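Local atomic coordinates of glycosylation Associate Protein 3 (PDB entry 6OYC), a protein that probably acts with Gap1 and Gap2 in the accessory Sec system, assisting the glycosylation and secretion of a surface glycoprotein. Residues I7-F12 / N42-S47; G27-F32 / T132-K137; L36-T41 / L123-C128; W46-N51 / Y117-S122. All coordinates share one frame; numbering follows the deposited sequence.

Interaction 1. Residues I7-F12 / N42-S47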
# COMPACT_ATOMS: atom_id res chain seq x y z
N ILE C 7 -5.40 6.55 -0.13
CA ILE C 7 -6.43 7.02 0.78
C ILE C 7 -7.45 5.90 0.95
O ILE C 7 -8.01 5.41 -0.05
CB ILE C 7 -7.07 8.31 0.23
CG1 ILE C 7 -6.09 9.47 0.36
CG2 ILE C 7 -8.30 8.64 0.93
CD1 ILE C 7 -6.25 10.50 -0.79
N TYR C 8 -7.70 5.51 2.19
CA TYR C 8 -8.42 4.29 2.53
C TYR C 8 -9.69 4.60 3.31
O TYR C 8 -9.76 5.60 4.05
CB TYR C 8 -7.52 3.34 3.34
CG TYR C 8 -6.32 2.88 2.56
CD1 TYR C 8 -6.39 1.76 1.74
CD2 TYR C 8 -5.12 3.57 2.61
CE1 TYR C 8 -5.29 1.33 1.01
CE2 TYR C 8 -4.02 3.16 1.89
CZ TYR C 8 -4.11 2.05 1.09
OH TYR C 8 -3.00 1.64 0.37
N TRP C 9 -10.69 3.74 3.15
CA TRP C 9 -11.96 3.89 3.86
C TRP C 9 -11.81 3.37 5.28
O TRP C 9 -11.55 2.18 5.49
CB TRP C 9 -13.07 3.16 3.10
CG TRP C 9 -14.45 3.22 3.70
CD1 TRP C 9 -14.80 3.64 4.95
CD2 TRP C 9 -15.67 2.83 3.06
NE1 TRP C 9 -16.15 3.53 5.13
CE2 TRP C 9 -16.71 3.05 3.98
CE3 TRP C 9 -15.99 2.33 1.79
CZ2 TRP C 9 -18.05 2.78 3.69
CZ3 TRP C 9 -17.32 2.05 1.51
CH2 TRP C 9 -18.33 2.28 2.45
N ASP C 10 -11.98 4.26 6.25
CA ASP C 10 -11.96 3.92 7.67
C ASP C 10 -13.38 3.77 8.22
O ASP C 10 -14.32 4.42 7.74
CB ASP C 10 -11.20 4.98 8.44
CG ASP C 10 -10.63 4.47 9.70
OD1 ASP C 10 -11.37 4.43 10.71
OD2 ASP C 10 -9.44 4.08 9.69
N ASP C 11 -13.56 2.90 9.22
CA ASP C 11 -14.91 2.62 9.70
C ASP C 11 -15.41 3.61 10.74
O ASP C 11 -16.59 3.52 11.14
CB ASP C 11 -15.01 1.22 10.29
CG ASP C 11 -13.88 0.91 11.22
OD1 ASP C 11 -12.87 1.65 11.17
OD2 ASP C 11 -14.01 -0.06 11.99
N PHE C 12 -14.57 4.56 11.17
CA PHE C 12 -14.97 5.54 12.18
C PHE C 12 -15.63 6.78 11.58
O PHE C 12 -15.18 7.32 10.57
CB PHE C 12 -13.74 5.94 12.99
CG PHE C 12 -13.94 7.18 13.78
CD1 PHE C 12 -14.79 7.18 14.87
CD2 PHE C 12 -13.32 8.36 13.41
CE1 PHE C 12 -15.00 8.32 15.58
CE2 PHE C 12 -13.52 9.51 14.12
CZ PHE C 12 -14.36 9.50 15.21
N ASN C 42 -23.96 9.39 1.15
CA ASN C 42 -22.56 9.75 1.39
C ASN C 42 -22.00 8.63 2.25
O ASN C 42 -22.29 8.56 3.45
CB ASN C 42 -22.47 11.11 2.06
CG ASN C 42 -21.07 11.67 2.06
OD1 ASN C 42 -20.77 12.64 1.36
ND2 ASN C 42 -20.19 11.07 2.85
N LEU C 43 -21.23 7.72 1.64
CA LEU C 43 -20.76 6.54 2.35
C LEU C 43 -19.57 6.84 3.25
O LEU C 43 -19.39 6.18 4.27
CB LEU C 43 -20.35 5.43 1.38
CG LEU C 43 -21.41 4.92 0.41
CD1 LEU C 43 -20.73 4.32 -0.81
CD2 LEU C 43 -22.33 3.90 1.09
N TYR C 44 -18.76 7.83 2.86
CA TYR C 44 -17.55 8.13 3.60
C TYR C 44 -16.98 9.44 3.09
O TYR C 44 -17.04 9.73 1.89
CB TYR C 44 -16.51 7.00 3.45
CG TYR C 44 -15.39 7.18 4.42
CD1 TYR C 44 -15.56 6.90 5.77
CD2 TYR C 44 -14.17 7.72 4.00
CE1 TYR C 44 -14.54 7.12 6.68
CE2 TYR C 44 -13.13 7.92 4.90
CZ TYR C 44 -13.33 7.62 6.24
OH TYR C 44 -12.32 7.83 7.15
N THR C 45 -16.41 10.23 4.01
CA THR C 45 -15.80 11.50 3.66
C THR C 45 -14.43 11.62 4.31
O THR C 45 -14.30 11.45 5.53
CB THR C 45 -16.68 12.69 4.07
OG1 THR C 45 -17.86 12.70 3.27
CG2 THR C 45 -15.95 14.02 3.85
N TRP C 46 -13.42 11.90 3.49
CA TRP C 46 -12.07 12.25 3.91
C TRP C 46 -11.92 13.77 3.96
O TRP C 46 -12.57 14.51 3.22
CB TRP C 46 -11.04 11.69 2.92
CG TRP C 46 -11.01 10.21 2.79
CD1 TRP C 46 -10.21 9.34 3.47
CD2 TRP C 46 -11.79 9.41 1.88
NE1 TRP C 46 -10.45 8.05 3.06
CE2 TRP C 46 -11.40 8.06 2.07
CE3 TRP C 46 -12.77 9.70 0.92
CZ2 TRP C 46 -11.97 7.01 1.35
CZ3 TRP C 46 -13.32 8.65 0.20
CH2 TRP C 46 -12.93 7.32 0.42
N SER C 47 -11.00 14.25 4.81
CA SER C 47 -10.89 15.69 5.00
C SER C 47 -9.43 16.13 5.07
O SER C 47 -8.57 15.42 5.60
CB SER C 47 -11.63 16.14 6.27
OG SER C 47 -11.47 17.54 6.42
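W46 reaches the loop after strand 4-7 by donating from NE1 to Y8 O over 2.7 Å, between the two sheets of a β-sandwich consistent with the galactose-binding-like clan of this family. The bond is fairly straight at the hydrogen (160°) and stays close to the indole plane, although the donor stands well above the plane of the Y8 carbonyl. Both faces of this indole are covered: I7 CG2 lies over its five-membered ring, and Y44 CD2 sits over the opposite face.

One step further on, W9 and Y44 lie alongside each other with their side chains running in opposite senses. Their rings are oblique, with planes 32° apart, and W9 CD1 lies 3.4 Å from Y44 CD1, over one face of the tyrosine. In return Y44 CB sits above the five-membered ring of W9, 3.9 Å from its centroid. At the far end of the W9 indole, CH2 rests 3.9 Å from L43 CB. The phenol oxygen Y44 OH comes against D10 CB at 3.3 Å.

Outside this layer, F25 meets W9 edge-to-face, and F133 and L123 pack on the same indole. The Y8 ring leads elsewhere, its OH hydrogen-bonding K172 NZ. An Asx turn shapes the loop beyond W9: D10 OD1 uses its anti lone pair to accept from F12 N at 3.2 Å.

Interaction 2. Residues G27-F32 / T132-K137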
# COMPACT_ATOMS: atom_id res chain seq x y z
N GLY C 27 -9.18 -6.47 5.51
CA GLY C 27 -7.85 -5.91 5.36
C GLY C 27 -7.90 -4.40 5.29
O GLY C 27 -8.37 -3.75 6.22
N LYS C 28 -7.44 -3.84 4.18
CA LYS C 28 -7.59 -2.41 3.96
C LYS C 28 -8.81 -2.07 3.12
O LYS C 28 -9.17 -0.90 3.02
CB LYS C 28 -6.32 -1.85 3.29
CG LYS C 28 -5.12 -1.80 4.25
CD LYS C 28 -3.90 -1.10 3.68
CE LYS C 28 -3.10 -2.04 2.77
NZ LYS C 28 -1.78 -1.46 2.38
N SER C 29 -9.48 -3.07 2.55
CA SER C 29 -10.60 -2.85 1.65
C SER C 29 -11.93 -3.00 2.38
O SER C 29 -12.00 -3.50 3.50
CB SER C 29 -10.52 -3.82 0.48
OG SER C 29 -9.27 -3.70 -0.16
N VAL C 30 -12.99 -2.53 1.71
CA VAL C 30 -14.33 -2.52 2.29
C VAL C 30 -15.30 -3.19 1.31
O VAL C 30 -15.39 -2.78 0.14
CB VAL C 30 -14.80 -1.09 2.63
CG1 VAL C 30 -16.12 -1.13 3.37
CG2 VAL C 30 -13.74 -0.38 3.45
N CYS C 31 -16.01 -4.21 1.77
CA CYS C 31 -17.06 -4.86 0.99
C CYS C 31 -18.43 -4.33 1.42
O CYS C 31 -18.79 -4.37 2.60
CB CYS C 31 -17.00 -6.38 1.15
SG CYS C 31 -18.35 -7.26 0.25
N PHE C 32 -19.20 -3.85 0.44
CA PHE C 32 -20.49 -3.23 0.66
C PHE C 32 -21.59 -4.14 0.11
O PHE C 32 -21.48 -4.66 -1.01
CB PHE C 32 -20.52 -1.86 -0.03
CG PHE C 32 -21.87 -1.19 -0.07
CD1 PHE C 32 -22.92 -1.70 -0.83
CD2 PHE C 32 -22.06 0.02 0.60
CE1 PHE C 32 -24.14 -1.07 -0.88
CE2 PHE C 32 -23.27 0.66 0.55
CZ PHE C 32 -24.32 0.12 -0.19
N THR C 132 -16.76 -3.60 -3.83
CA THR C 132 -15.58 -3.65 -2.96
C THR C 132 -14.73 -2.43 -3.24
O THR C 132 -14.22 -2.26 -4.35
CB THR C 132 -14.75 -4.92 -3.19
OG1 THR C 132 -15.52 -6.07 -2.83
CG2 THR C 132 -13.48 -4.89 -2.33
N PHE C 133 -14.57 -1.58 -2.23
CA PHE C 133 -13.73 -0.39 -2.33
C PHE C 133 -12.34 -0.71 -1.79
O PHE C 133 -12.20 -1.29 -0.71
CB PHE C 133 -14.34 0.78 -1.55
CG PHE C 133 -13.44 1.98 -1.46
CD1 PHE C 133 -13.39 2.90 -2.50
CD2 PHE C 133 -12.63 2.18 -0.35
CE1 PHE C 133 -12.55 4.00 -2.43
CE2 PHE C 133 -11.81 3.27 -0.26
CZ PHE C 133 -11.76 4.19 -1.30
N HIS C 134 -11.32 -0.31 -2.55
CA HIS C 134 -9.93 -0.52 -2.13
C HIS C 134 -9.30 0.78 -1.65
O HIS C 134 -8.85 0.85 -0.50
CB HIS C 134 -9.11 -1.12 -3.28
CG HIS C 134 -9.62 -2.44 -3.74
ND1 HIS C 134 -9.67 -3.54 -2.92
CD2 HIS C 134 -10.15 -2.83 -4.93
CE1 HIS C 134 -10.19 -4.56 -3.58
NE2 HIS C 134 -10.50 -4.16 -4.80
N TYR C 135 -9.25 1.80 -2.49
CA TYR C 135 -8.59 3.04 -2.11
C TYR C 135 -8.83 4.10 -3.18
O TYR C 135 -9.29 3.81 -4.29
CB TYR C 135 -7.09 2.85 -1.89
CG TYR C 135 -6.32 2.31 -3.07
CD1 TYR C 135 -6.01 3.12 -4.16
CD2 TYR C 135 -5.87 0.99 -3.09
CE1 TYR C 135 -5.28 2.63 -5.25
CE2 TYR C 135 -5.14 0.49 -4.17
CZ TYR C 135 -4.85 1.31 -5.25
OH TYR C 135 -4.13 0.80 -6.32
N LEU C 136 -8.48 5.32 -2.82
CA LEU C 136 -8.31 6.39 -3.78
C LEU C 136 -6.83 6.74 -3.82
O LEU C 136 -6.12 6.57 -2.82
CB LEU C 136 -9.14 7.62 -3.42
CG LEU C 136 -10.65 7.47 -3.23
CD1 LEU C 136 -11.22 8.82 -2.86
CD2 LEU C 136 -11.35 6.98 -4.48
N LYS C 137 -6.37 7.22 -4.98
CA LYS C 137 -5.00 7.70 -5.14
C LYS C 137 -5.03 9.14 -5.63
O LYS C 137 -5.62 9.45 -6.67
CB LYS C 137 -4.22 6.82 -6.12
CG LYS C 137 -2.73 7.15 -6.22
CD LYS C 137 -2.02 6.12 -7.08
CE LYS C 137 -0.61 6.53 -7.42
NZ LYS C 137 -0.03 5.67 -8.49
O HOH W 1 -10.39 1.30 1.84
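S29 OG and H134 CG are each anti to their own carbonyl carbon (chi1 -55° and -60°), and with the two residues opposite one another S29 OG and H134 ND1 lie 2.8 Å apart in a hydrogen bond, the hydroxyl at the imidazole edge and in the ring plane. S29 CB follows behind, 3.5 Å from H134 ND1. The other ring nitrogen, NE2, is hydrogen-bonded to E77 OE1, which holds the imidazole from a second direction.

These residues stand where strand 29-33 runs antiparallel to strand 130-140 in one sheet of the β-sandwich. V30 and F133 form a hydrogen-bonded pair, V30 N giving to F133 O at 2.8 Å and F133 N to V30 O at 2.8 Å. V30 O is also approached by T132 CA at 3.2 Å. The side chains of V30 and F133 share the buried face, where W9 touches both; C31 and T132, the neighbouring non-hydrogen-bonded pair, carry theirs on the other.

On the K28 side of S29 direct pairing stops. A classic β bulge sets H134 and Y135 together against N75, and water 1 spans the parting strands, donating to K28 O at 2.8 Å and to H134 O at 2.8 Å.

Interaction 3. Residues L36-T41 / L123-C128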
# COMPACT_ATOMS: atom_id res chain seq x y z
N LEU C 36 -31.19 -3.33 -1.21
CA LEU C 36 -32.15 -2.26 -1.46
C LEU C 36 -31.54 -1.16 -2.32
O LEU C 36 -32.28 -0.45 -3.02
CB LEU C 36 -32.65 -1.71 -0.12
CG LEU C 36 -33.83 -0.76 -0.16
CD1 LEU C 36 -34.80 -1.17 0.93
CD2 LEU C 36 -33.32 0.65 0.05
N ALA C 37 -30.21 -1.00 -2.28
CA ALA C 37 -29.47 -0.08 -3.13
C ALA C 37 -29.95 1.36 -2.96
O ALA C 37 -30.51 1.93 -3.91
CB ALA C 37 -29.58 -0.50 -4.60
N PRO C 38 -29.73 1.99 -1.80
CA PRO C 38 -30.23 3.35 -1.58
C PRO C 38 -29.69 4.34 -2.61
O PRO C 38 -28.64 4.13 -3.23
CB PRO C 38 -29.73 3.70 -0.17
CG PRO C 38 -29.54 2.38 0.49
CD PRO C 38 -29.07 1.46 -0.59
N SER C 39 -30.42 5.43 -2.77
CA SER C 39 -30.35 6.18 -4.02
C SER C 39 -29.17 7.14 -4.05
O SER C 39 -28.50 7.27 -5.08
CB SER C 39 -31.66 6.93 -4.24
OG SER C 39 -31.46 8.04 -5.07
N SER C 40 -28.90 7.83 -2.95
CA SER C 40 -27.73 8.70 -2.88
C SER C 40 -27.31 8.77 -1.41
O SER C 40 -27.95 9.47 -0.61
CB SER C 40 -28.00 10.09 -3.45
OG SER C 40 -26.79 10.66 -3.95
N THR C 41 -26.27 8.04 -1.07
CA THR C 41 -25.73 8.01 0.27
C THR C 41 -24.29 8.49 0.23
O THR C 41 -23.51 8.08 -0.63
CB THR C 41 -25.78 6.60 0.86
OG1 THR C 41 -27.05 6.00 0.58
CG2 THR C 41 -25.55 6.64 2.39
N LEU C 123 -17.01 9.43 -0.99
CA LEU C 123 -17.52 8.30 -1.74
C LEU C 123 -19.04 8.37 -1.72
O LEU C 123 -19.64 8.47 -0.64
CB LEU C 123 -17.04 7.00 -1.11
CG LEU C 123 -16.74 5.75 -1.92
CD1 LEU C 123 -15.63 6.03 -2.92
CD2 LEU C 123 -16.34 4.61 -0.95
N ILE C 124 -19.67 8.33 -2.89
CA ILE C 124 -21.11 8.47 -2.98
C ILE C 124 -21.70 7.27 -3.72
O ILE C 124 -21.27 6.94 -4.83
CB ILE C 124 -21.51 9.79 -3.65
CG1 ILE C 124 -20.91 10.95 -2.86
CG2 ILE C 124 -23.02 9.91 -3.70
CD1 ILE C 124 -21.27 12.30 -3.40
N ASN C 125 -22.67 6.61 -3.08
CA ASN C 125 -23.39 5.48 -3.65
C ASN C 125 -24.59 5.99 -4.43
O ASN C 125 -25.43 6.71 -3.87
CB ASN C 125 -23.83 4.51 -2.55
CG ASN C 125 -24.48 3.24 -3.11
OD1 ASN C 125 -24.09 2.75 -4.17
ND2 ASN C 125 -25.46 2.71 -2.40
N ALA C 126 -24.68 5.61 -5.70
CA ALA C 126 -25.80 6.00 -6.55
C ALA C 126 -26.62 4.79 -6.99
O ALA C 126 -26.68 4.47 -8.18
CB ALA C 126 -25.29 6.78 -7.77
N GLY C 127 -27.25 4.10 -6.03
CA GLY C 127 -28.07 2.94 -6.32
C GLY C 127 -27.36 1.61 -6.43
O GLY C 127 -27.99 0.63 -6.85
N CYS C 128 -26.08 1.52 -6.06
CA CYS C 128 -25.33 0.28 -6.21
C CYS C 128 -25.62 -0.70 -5.07
O CYS C 128 -25.68 -0.32 -3.90
CB CYS C 128 -23.83 0.56 -6.28
SG CYS C 128 -22.83 -0.93 -6.42
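N125 O is gripped twice by segment 36-41: T41 N donates to it over 3.2 Å, in the carbonyl plane and on a lone pair, and S40 CA adds a C-H contact at 3.2 Å. The answering bond runs from N125 N to T41 O, 3.0 Å long and nearly straight (161°), with I124 CA approaching the same T41 O at 3.4 Å. T41 and N125 are therefore an antiparallel hydrogen-bonded pair. Beside them I124 CG2 reaches over toward T41 O and S40 OG.

Beyond this pair the two segments stay side by side with weaker links. S39 O faces A126 CA in a C-H contact of 3.3 Å, and G127 N makes a weak hydrogen bond to P38 O at 3.1 Å, bent to 130° at the hydrogen. G127 takes a positive phi, with backbone angles that bring the position of a CB against A126 O, and has no side chain there.

The N125 side chain bonds within its own segment. With CG anti to the backbone N (chi1 -175°), its amide folds back over the following residues: OD1 accepts from C128 N at 3.0 Å, while ND2 gives a weak 3.4 Å bond to C128 O. Further out, Y17 touches T41, and F85 of strand 84-91 packs on I124 and A126. The bond from C128 N to N125 OD1 is an Asx motif, set where strand 118-125 ends and strand 41-47 begins, at one end of an antiparallel sheet of the β-sandwich.

Interaction 4. Residues W46-N51 / Y117-S122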
# COMPACT_ATOMS: atom_id res chain seq x y z
N TRP C 46 -13.42 11.90 3.49
CA TRP C 46 -12.07 12.25 3.91
C TRP C 46 -11.92 13.77 3.96
O TRP C 46 -12.57 14.51 3.22
CB TRP C 46 -11.04 11.69 2.92
CG TRP C 46 -11.01 10.21 2.79
CD1 TRP C 46 -10.21 9.34 3.47
CD2 TRP C 46 -11.79 9.41 1.88
NE1 TRP C 46 -10.45 8.05 3.06
CE2 TRP C 46 -11.40 8.06 2.07
CE3 TRP C 46 -12.77 9.70 0.92
CZ2 TRP C 46 -11.97 7.01 1.35
CZ3 TRP C 46 -13.32 8.65 0.20
CH2 TRP C 46 -12.93 7.32 0.42
N SER C 47 -11.00 14.25 4.81
CA SER C 47 -10.89 15.69 5.00
C SER C 47 -9.43 16.13 5.07
O SER C 47 -8.57 15.42 5.60
CB SER C 47 -11.63 16.14 6.27
OG SER C 47 -11.47 17.54 6.42
N SER C 48 -9.17 17.34 4.56
CA SER C 48 -7.84 17.94 4.56
C SER C 48 -7.53 18.73 5.84
O SER C 48 -6.41 19.23 5.99
CB SER C 48 -7.66 18.86 3.33
OG SER C 48 -8.09 20.20 3.54
N GLN C 49 -8.49 18.85 6.76
CA GLN C 49 -8.30 19.62 7.98
C GLN C 49 -9.31 19.16 9.02
O GLN C 49 -10.46 18.89 8.68
CB GLN C 49 -8.46 21.12 7.73
CG GLN C 49 -8.28 21.96 8.97
CD GLN C 49 -7.82 23.37 8.63
OE1 GLN C 49 -7.09 23.60 7.62
NE2 GLN C 49 -8.26 24.32 9.43
N THR C 50 -8.87 19.07 10.27
CA THR C 50 -9.72 18.68 11.39
C THR C 50 -9.34 19.47 12.63
O THR C 50 -8.23 20.00 12.74
CB THR C 50 -9.60 17.18 11.74
OG1 THR C 50 -8.30 16.94 12.32
CG2 THR C 50 -9.78 16.28 10.53
N ASN C 51 -10.25 19.52 13.59
CA ASN C 51 -9.94 19.87 14.97
C ASN C 51 -10.05 18.58 15.78
O ASN C 51 -11.02 17.83 15.63
CB ASN C 51 -10.90 20.96 15.51
CG ASN C 51 -10.84 21.09 17.04
OD1 ASN C 51 -11.57 20.41 17.77
ND2 ASN C 51 -9.95 21.95 17.54
N TYR C 117 -9.63 26.84 0.71
CA TYR C 117 -8.89 26.77 1.96
C TYR C 117 -8.70 25.33 2.41
O TYR C 117 -7.58 24.91 2.72
CB TYR C 117 -9.61 27.57 3.06
CG TYR C 117 -8.73 27.75 4.28
CD1 TYR C 117 -7.54 28.48 4.20
CD2 TYR C 117 -9.06 27.14 5.50
CE1 TYR C 117 -6.71 28.62 5.30
CE2 TYR C 117 -8.24 27.30 6.63
CZ TYR C 117 -7.06 28.05 6.52
OH TYR C 117 -6.22 28.21 7.60
N THR C 118 -9.78 24.55 2.47
CA THR C 118 -9.72 23.12 2.73
C THR C 118 -10.48 22.37 1.65
O THR C 118 -11.12 22.96 0.77
CB THR C 118 -10.30 22.76 4.11
OG1 THR C 118 -11.70 23.02 4.11
CG2 THR C 118 -9.63 23.58 5.20
N TYR C 119 -10.44 21.04 1.71
CA TYR C 119 -11.24 20.25 0.79
C TYR C 119 -11.60 18.91 1.42
O TYR C 119 -10.97 18.47 2.39
CB TYR C 119 -10.53 20.06 -0.58
CG TYR C 119 -9.29 19.17 -0.56
CD1 TYR C 119 -8.08 19.62 -0.02
CD2 TYR C 119 -9.33 17.88 -1.09
CE1 TYR C 119 -6.96 18.80 -0.01
CE2 TYR C 119 -8.20 17.05 -1.08
CZ TYR C 119 -7.02 17.52 -0.54
OH TYR C 119 -5.91 16.71 -0.54
N THR C 120 -12.63 18.29 0.89
CA THR C 120 -13.05 16.96 1.32
C THR C 120 -13.20 16.09 0.09
O THR C 120 -13.40 16.58 -1.02
CB THR C 120 -14.39 16.98 2.06
OG1 THR C 120 -15.41 17.41 1.15
CG2 THR C 120 -14.36 17.92 3.29
N ILE C 121 -13.15 14.78 0.29
CA ILE C 121 -13.45 13.83 -0.78
C ILE C 121 -14.46 12.84 -0.22
O ILE C 121 -14.27 12.32 0.88
CB ILE C 121 -12.19 13.11 -1.29
CG1 ILE C 121 -11.18 14.12 -1.83
CG2 ILE C 121 -12.58 12.13 -2.35
CD1 ILE C 121 -9.81 13.53 -2.18
N SER C 122 -15.54 12.61 -0.97
CA SER C 122 -16.64 11.77 -0.51
C SER C 122 -16.90 10.65 -1.51
O SER C 122 -17.00 10.89 -2.72
CB SER C 122 -17.92 12.59 -0.32
OG SER C 122 -17.80 13.43 0.80
O HOH W 2 -6.42 22.43 3.54
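S48 enters the contact through CB, which lies 3.4 Å from Y119 CE1, oblique to the phenol ring, with CD1 almost as near. From CB the side chain turns into the crowded position between the backbone N and the carbonyl carbon (chi1 88°). There OG accepts from Y119 N at 3.1 Å and touches T118 CB. The hydroxyl also hydrogen-bonds water 2 at 2.8 Å, and this water donates to Y117 O at 2.9 Å.

S48 N meanwhile donates to Y119 O over 3.0 Å, nearly along the C=O axis. S48 thus serves both backbone polar groups of Y119, with OG taking the bond that a strand carbonyl would otherwise accept; its own carbonyl has turned aside (psi -4°) as the chain leaves the sheet. Regular antiparallel pairing precedes this point, in the four-stranded sheet of the β-sandwich where strand 41-47 is outermost beside strand 118-125. W46 N gives to I121 O at 2.8 Å and I121 N to W46 O at 3.0 Å, while the CE3 edge of the W46 indole points at I121 O.

On the exposed side Q49 crosses T118 at about a right angle, OE1 lying 3.5 Å from T118 CG2. S47 OG donates back to Q49 O across the turn. Y119 OH is held by P62 O, and T118 OG1 hydrogen-bonds a glycerol probably derived from the crystallisation liquor.

In the fold
Interactions 1, 3 and 4 all reach the same four-stranded sheet. Interactions 3 and 4 join strand 41-47, or the loop leading into it, to strand 118-125 at two places whose centres are about 22 Å apart, while interaction 1 uses the inner side of strand 41-47. Interaction 2 belongs to the other sheet and lies nearest the chain centre, at about 12 Å. Its V30 and F133 are buried, like the indoles of interaction 1, where aromatic packing dominates. Interactions 3 and 4 mix buried and exposed residues; interaction 3 relies mostly on backbone bonds and C-H contacts. Interactions 2 and 4 each combine strand pairing with a serine hydroxyl and a bridging water. The sheets meet where L136 packs on I121 and W46.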